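Local coordinates for DNA mismatch repair protein MutS (Thermus aquaticus, PDB 1EWQ) that binds mismatched DNA in mismatch repair, possibly carrying out the recognition step, and has a weak ATPase activity, at residues V579-P584 against Y690-T695; L708-V713 against P730-K735. All coordinates share one frame; numbering follows the deposited sequence.

Contact 1: residues V579-P584 against Y690-T695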
loop_
_atom_site.group_PDB
_atom_site.type_symbol
_atom_site.label_atom_id
_atom_site.label_comp_id
_atom_site.label_asym_id
_atom_site.label_seq_id
_atom_site.Cartn_x
_atom_site.Cartn_y
_atom_site.Cartn_z
ATOM N N VAL C 579 -39.396 1.450 -16.598
ATOM C CA VAL C 579 -39.392 0.010 -16.364
ATOM C C VAL C 579 -39.081 -0.348 -14.922
ATOM O O VAL C 579 -37.952 -0.196 -14.469
ATOM C CB VAL C 579 -38.349 -0.685 -17.278
ATOM C CG1 VAL C 579 -38.281 -2.164 -16.969
ATOM C CG2 VAL C 579 -38.706 -0.463 -18.736
ATOM N N LEU C 580 -40.079 -0.829 -14.197
ATOM C CA LEU C 580 -39.871 -1.204 -12.807
ATOM C C LEU C 580 -39.525 -2.676 -12.769
ATOM O O LEU C 580 -40.140 -3.479 -13.483
ATOM C CB LEU C 580 -41.134 -0.967 -11.986
ATOM C CG LEU C 580 -41.653 0.466 -11.897
ATOM C CD1 LEU C 580 -43.044 0.436 -11.303
ATOM C CD2 LEU C 580 -40.710 1.320 -11.042
ATOM N N ILE C 581 -38.540 -3.024 -11.943
ATOM C CA ILE C 581 -38.115 -4.408 -11.799
ATOM C C ILE C 581 -38.206 -4.811 -10.335
ATOM O O ILE C 581 -37.362 -4.439 -9.522
ATOM C CB ILE C 581 -36.664 -4.606 -12.281
ATOM C CG1 ILE C 581 -36.543 -4.142 -13.732
ATOM C CG2 ILE C 581 -36.268 -6.059 -12.147
ATOM C CD1 ILE C 581 -35.145 -4.204 -14.298
ATOM N N THR C 582 -39.246 -5.568 -10.010
ATOM C CA THR C 582 -39.465 -6.030 -8.648
ATOM C C THR C 582 -38.839 -7.411 -8.453
ATOM O O THR C 582 -38.344 -8.013 -9.397
ATOM C CB THR C 582 -40.986 -6.076 -8.323
ATOM O OG1 THR C 582 -41.704 -6.605 -9.447
ATOM C CG2 THR C 582 -41.504 -4.684 -8.015
ATOM N N GLY C 583 -38.854 -7.900 -7.221
ATOM C CA GLY C 583 -38.271 -9.195 -6.934
ATOM C C GLY C 583 -37.180 -9.047 -5.888
ATOM O O GLY C 583 -36.743 -7.932 -5.603
ATOM N N PRO C 584 -36.703 -10.157 -5.310
ATOM C CA PRO C 584 -35.659 -10.128 -4.287
ATOM C C PRO C 584 -34.283 -9.810 -4.817
ATOM O O PRO C 584 -34.031 -9.876 -6.017
ATOM C CB PRO C 584 -35.711 -11.535 -3.720
ATOM C CG PRO C 584 -35.975 -12.339 -4.951
ATOM C CD PRO C 584 -37.076 -11.547 -5.631
ATOM N N TYR C 690 -35.312 6.661 -20.721
ATOM C CA TYR C 690 -35.418 5.212 -20.645
ATOM C C TYR C 690 -34.936 4.903 -19.231
ATOM O O TYR C 690 -33.735 4.983 -18.938
ATOM C CB TYR C 690 -34.502 4.525 -21.661
ATOM C CG TYR C 690 -34.761 4.855 -23.117
ATOM C CD1 TYR C 690 -34.606 6.151 -23.599
ATOM C CD2 TYR C 690 -35.096 3.846 -24.030
ATOM C CE1 TYR C 690 -34.768 6.439 -24.960
ATOM C CE2 TYR C 690 -35.262 4.118 -25.385
ATOM C CZ TYR C 690 -35.095 5.413 -25.847
ATOM O OH TYR C 690 -35.230 5.685 -27.196
ATOM N N THR C 691 -35.873 4.548 -18.363
ATOM C CA THR C 691 -35.549 4.280 -16.981
ATOM C C THR C 691 -35.756 2.830 -16.518
ATOM O O THR C 691 -36.815 2.238 -16.739
ATOM C CB THR C 691 -36.384 5.210 -16.052
ATOM O OG1 THR C 691 -36.155 6.585 -16.392
ATOM C CG2 THR C 691 -36.012 4.991 -14.613
ATOM N N LEU C 692 -34.721 2.267 -15.894
ATOM C CA LEU C 692 -34.800 0.927 -15.314
ATOM C C LEU C 692 -34.747 1.222 -13.814
ATOM O O LEU C 692 -33.775 1.792 -13.314
ATOM C CB LEU C 692 -33.613 0.047 -15.717
ATOM C CG LEU C 692 -33.518 -0.492 -17.144
ATOM C CD1 LEU C 692 -32.252 -1.335 -17.278
ATOM C CD2 LEU C 692 -34.744 -1.335 -17.473
ATOM N N PHE C 693 -35.797 0.842 -13.105
ATOM C CA PHE C 693 -35.889 1.115 -11.681
ATOM C C PHE C 693 -36.104 -0.166 -10.897
ATOM O O PHE C 693 -37.224 -0.674 -10.846
ATOM C CB PHE C 693 -37.055 2.092 -11.448
ATOM C CG PHE C 693 -37.169 2.615 -10.038
ATOM C CD1 PHE C 693 -37.990 3.716 -9.770
ATOM C CD2 PHE C 693 -36.479 2.022 -8.978
ATOM C CE1 PHE C 693 -38.119 4.219 -8.480
ATOM C CE2 PHE C 693 -36.603 2.519 -7.672
ATOM C CZ PHE C 693 -37.425 3.619 -7.428
ATOM N N ALA C 694 -35.024 -0.683 -10.307
ATOM C CA ALA C 694 -35.079 -1.889 -9.487
ATOM C C ALA C 694 -35.582 -1.460 -8.115
ATOM O O ALA C 694 -35.015 -0.547 -7.499
ATOM C CB ALA C 694 -33.691 -2.506 -9.359
ATOM N N THR C 695 -36.625 -2.117 -7.626
ATOM C CA THR C 695 -37.193 -1.753 -6.327
ATOM C C THR C 695 -37.940 -2.919 -5.695
ATOM O O THR C 695 -38.174 -3.935 -6.347
ATOM C CB THR C 695 -38.180 -0.560 -6.480
ATOM O OG1 THR C 695 -38.702 -0.180 -5.198
ATOM C CG2 THR C 695 -39.332 -0.942 -7.393
#
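The Phe693 ring meets Leu580 obliquely: methyl CD2 of Leu580 lies 3.8 Å from Phe693 CD1 and equally near its CB, the two side chains running side by side. CG of Phe693 is anti to its backbone N (chi1 -172°); the far end of the ring leads away from strand 579-582, and the methyl meets CB, CG and CD1. Leu700 of helix 698-701 packs against both residues, and Leu661 of the adjoining strand touches Phe693. Val579, Ile581, Leu692 and Ala694 point to the other side of the sheet. There CD2 of Leu692 packs on CG1 of Val579 at 3.7 Å and more loosely on CD1 of Ile581, beneath helix 589-603.

The backbones form a parallel ladder whose axes differ by 20°. Val579 N donates to Thr691 O, Phe693 N to Val579 O (2.8 Å), Ile581 N to Phe693 O and Thr695 N to Ile581 O (3.1 Å). CA-H...O contacts alternate with them, and one from Thr582 CA to Thr695 O (3.4 Å) extends the ladder past the last N-H bond.

These are two neighbouring parallel strands of the sheet of a P-loop NTPase, and Gly583 and Pro584 begin the predicted ATP-binding loop. Ile581 O and Gly583 O both accept from NZ of Lys589, so the buried ladder runs directly into the backbone that holds the Walker A lysine.

Contact 2: residues L708-V713 against P730-K735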
loop_
_atom_site.group_PDB
_atom_site.type_symbol
_atom_site.label_atom_id
_atom_site.label_comp_id
_atom_site.label_asym_id
_atom_site.label_seq_id
_atom_site.Cartn_x
_atom_site.Cartn_y
_atom_site.Cartn_z
ATOM N N LEU C 708 -45.434 3.009 -18.122
ATOM C CA LEU C 708 -44.843 2.244 -17.037
ATOM C C LEU C 708 -44.918 0.772 -17.409
ATOM O O LEU C 708 -45.981 0.271 -17.776
ATOM C CB LEU C 708 -45.593 2.489 -15.722
ATOM C CG LEU C 708 -45.086 1.802 -14.442
ATOM C CD1 LEU C 708 -45.772 2.411 -13.216
ATOM C CD2 LEU C 708 -45.374 0.317 -14.495
ATOM N N LYS C 709 -43.783 0.085 -17.332
ATOM C CA LYS C 709 -43.731 -1.336 -17.642
ATOM C C LYS C 709 -43.179 -2.124 -16.452
ATOM O O LYS C 709 -42.247 -1.685 -15.776
ATOM C CB LYS C 709 -42.860 -1.597 -18.876
ATOM C CG LYS C 709 -42.796 -3.064 -19.246
ATOM C CD LYS C 709 -41.756 -3.355 -20.334
ATOM C CE LYS C 709 -42.163 -2.787 -21.682
ATOM N NZ LYS C 709 -41.145 -3.114 -22.707
ATOM N N ASN C 710 -43.759 -3.291 -16.204
ATOM C CA ASN C 710 -43.324 -4.137 -15.111
ATOM C C ASN C 710 -42.545 -5.378 -15.543
ATOM O O ASN C 710 -42.901 -6.060 -16.503
ATOM C CB ASN C 710 -44.530 -4.562 -14.264
ATOM C CG ASN C 710 -44.945 -3.495 -13.269
ATOM O OD1 ASN C 710 -44.157 -3.101 -12.407
ATOM N ND2 ASN C 710 -46.181 -3.022 -13.381
ATOM N N LEU C 711 -41.459 -5.629 -14.820
ATOM C CA LEU C 711 -40.594 -6.781 -15.002
ATOM C C LEU C 711 -40.236 -7.211 -13.577
ATOM O O LEU C 711 -40.457 -6.464 -12.623
ATOM C CB LEU C 711 -39.313 -6.419 -15.769
ATOM C CG LEU C 711 -39.390 -6.109 -17.265
ATOM C CD1 LEU C 711 -37.977 -5.893 -17.799
ATOM C CD2 LEU C 711 -40.052 -7.263 -18.010
ATOM N N HIS C 712 -39.697 -8.415 -13.428
ATOM C CA HIS C 712 -39.324 -8.898 -12.111
ATOM C C HIS C 712 -38.477 -10.148 -12.188
ATOM O O HIS C 712 -38.343 -10.773 -13.245
ATOM C CB HIS C 712 -40.573 -9.203 -11.257
ATOM C CG HIS C 712 -41.279 -10.475 -11.632
ATOM N ND1 HIS C 712 -41.994 -10.618 -12.801
ATOM C CD2 HIS C 712 -41.362 -11.669 -10.997
ATOM C CE1 HIS C 712 -42.486 -11.844 -12.871
ATOM N NE2 HIS C 712 -42.114 -12.501 -11.789
ATOM N N VAL C 713 -37.884 -10.485 -11.055
ATOM C CA VAL C 713 -37.094 -11.690 -10.937
ATOM C C VAL C 713 -37.758 -12.430 -9.788
ATOM O O VAL C 713 -38.465 -11.825 -8.979
ATOM C CB VAL C 713 -35.619 -11.387 -10.611
ATOM C CG1 VAL C 713 -34.942 -10.770 -11.836
ATOM C CG2 VAL C 713 -35.530 -10.450 -9.420
ATOM N N PRO C 730 -41.523 -11.316 -17.209
ATOM C CA PRO C 730 -42.495 -10.268 -17.511
ATOM C C PRO C 730 -43.434 -10.026 -16.338
ATOM O O PRO C 730 -43.636 -10.909 -15.508
ATOM C CB PRO C 730 -43.225 -10.823 -18.730
ATOM C CG PRO C 730 -43.193 -12.298 -18.483
ATOM C CD PRO C 730 -41.779 -12.519 -18.019
ATOM N N GLY C 731 -43.997 -8.823 -16.279
ATOM C CA GLY C 731 -44.925 -8.480 -15.218
ATOM C C GLY C 731 -44.264 -8.262 -13.875
ATOM O O GLY C 731 -43.060 -8.477 -13.730
ATOM N N PRO C 732 -45.037 -7.820 -12.869
ATOM C CA PRO C 732 -44.560 -7.556 -11.509
ATOM C C PRO C 732 -44.396 -8.846 -10.712
ATOM O O PRO C 732 -44.848 -9.907 -11.139
ATOM C CB PRO C 732 -45.661 -6.676 -10.936
ATOM C CG PRO C 732 -46.885 -7.282 -11.562
ATOM C CD PRO C 732 -46.452 -7.425 -13.003
ATOM N N ALA C 733 -43.740 -8.755 -9.562
ATOM C CA ALA C 733 -43.566 -9.924 -8.724
ATOM C C ALA C 733 -44.971 -10.222 -8.222
ATOM O O ALA C 733 -45.795 -9.318 -8.105
ATOM C CB ALA C 733 -42.637 -9.612 -7.559
ATOM N N SER C 734 -45.262 -11.484 -7.946
ATOM C CA SER C 734 -46.594 -11.831 -7.466
ATOM C C SER C 734 -46.529 -12.160 -5.978
ATOM O O SER C 734 -47.548 -12.265 -5.306
ATOM C CB SER C 734 -47.146 -13.022 -8.249
ATOM O OG SER C 734 -46.272 -14.131 -8.160
ATOM N N LYS C 735 -45.311 -12.303 -5.476
ATOM C CA LYS C 735 -45.088 -12.622 -4.081
ATOM C C LYS C 735 -43.801 -11.947 -3.609
ATOM O O LYS C 735 -42.920 -11.648 -4.415
ATOM C CB LYS C 735 -44.957 -14.136 -3.919
ATOM C CG LYS C 735 -46.100 -14.919 -4.548
ATOM C CD LYS C 735 -45.871 -16.423 -4.492
ATOM C CE LYS C 735 -47.104 -17.170 -4.994
ATOM N NZ LYS C 735 -47.009 -18.645 -4.747
#
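His712 ND1 donates to Gly731 O at 2.6 Å, where an antiparallel beta hairpin at the edge of the ATPase sheet ends and the chain turns off toward helix 738-744. The bond is bent, 139° at the hydrogen: the oxygen is tilted 25° from the imidazole plane, and the nitrogen stands well above the carbonyl plane. The other hydrogen bond across the pair, Gly731 N to Asn710 O, is weak, at 3.0 Å. Next along the ladder, between the Gly731 bond and the backbone bonding of His712 with Leu729, Leu711 and Pro730 form a non-hydrogen-bonded pair, their CA atoms 4.7 Å apart and their side chains diverging.

Two more carbonyl oxygens approach the ring. That of Pro732 sits 3.4 Å above the centre of one face, while that of Pro730 comes to the edge, 3.0 Å from CE1. CG of His712 stands between its own N and carbonyl carbon (chi1 76°), which carries it toward the 730-733 backbone, 3.4 Å from Gly731 O. An alanine in place of His712 would probably leave Gly731 O without its imidazole donor and open a gap beneath Pro732 O.

Packing and bonds to neighbouring parts complete the contact. Asn710 and Pro732 cross obliquely, CB of the asparagine resting 3.7 Å from the proline CD, while its ND2 donates to Thr701 O. Ala733 N is bonded to Thr582 OG1, bringing this loop beside the predicted nucleotide-binding loop. On the other side of strand 708-713, Leu711 reaches back to Pro730, its methyl CD2 3.9 Å from the proline CA.

From the N terminus, strand 578-582 comes first and leads into the predicted ATP-binding loop; contact 1 closes about a hundred residues later, when strand 690-694 returns beside it. Only then does contact 2 open, closing the short hairpin excursion between 708-713 and 730-735, so the two follow in series and neither nests within the other. They are joined across the sheet: strand 578-582 lies between 690-694 and 708-716, and Leu580 probably bonds twice to strand 708-716, through its N to Lys709 O and its O to Leu711 N. Together they tie the parallel centre of the ATPase sheet to its antiparallel edge and the loop beyond.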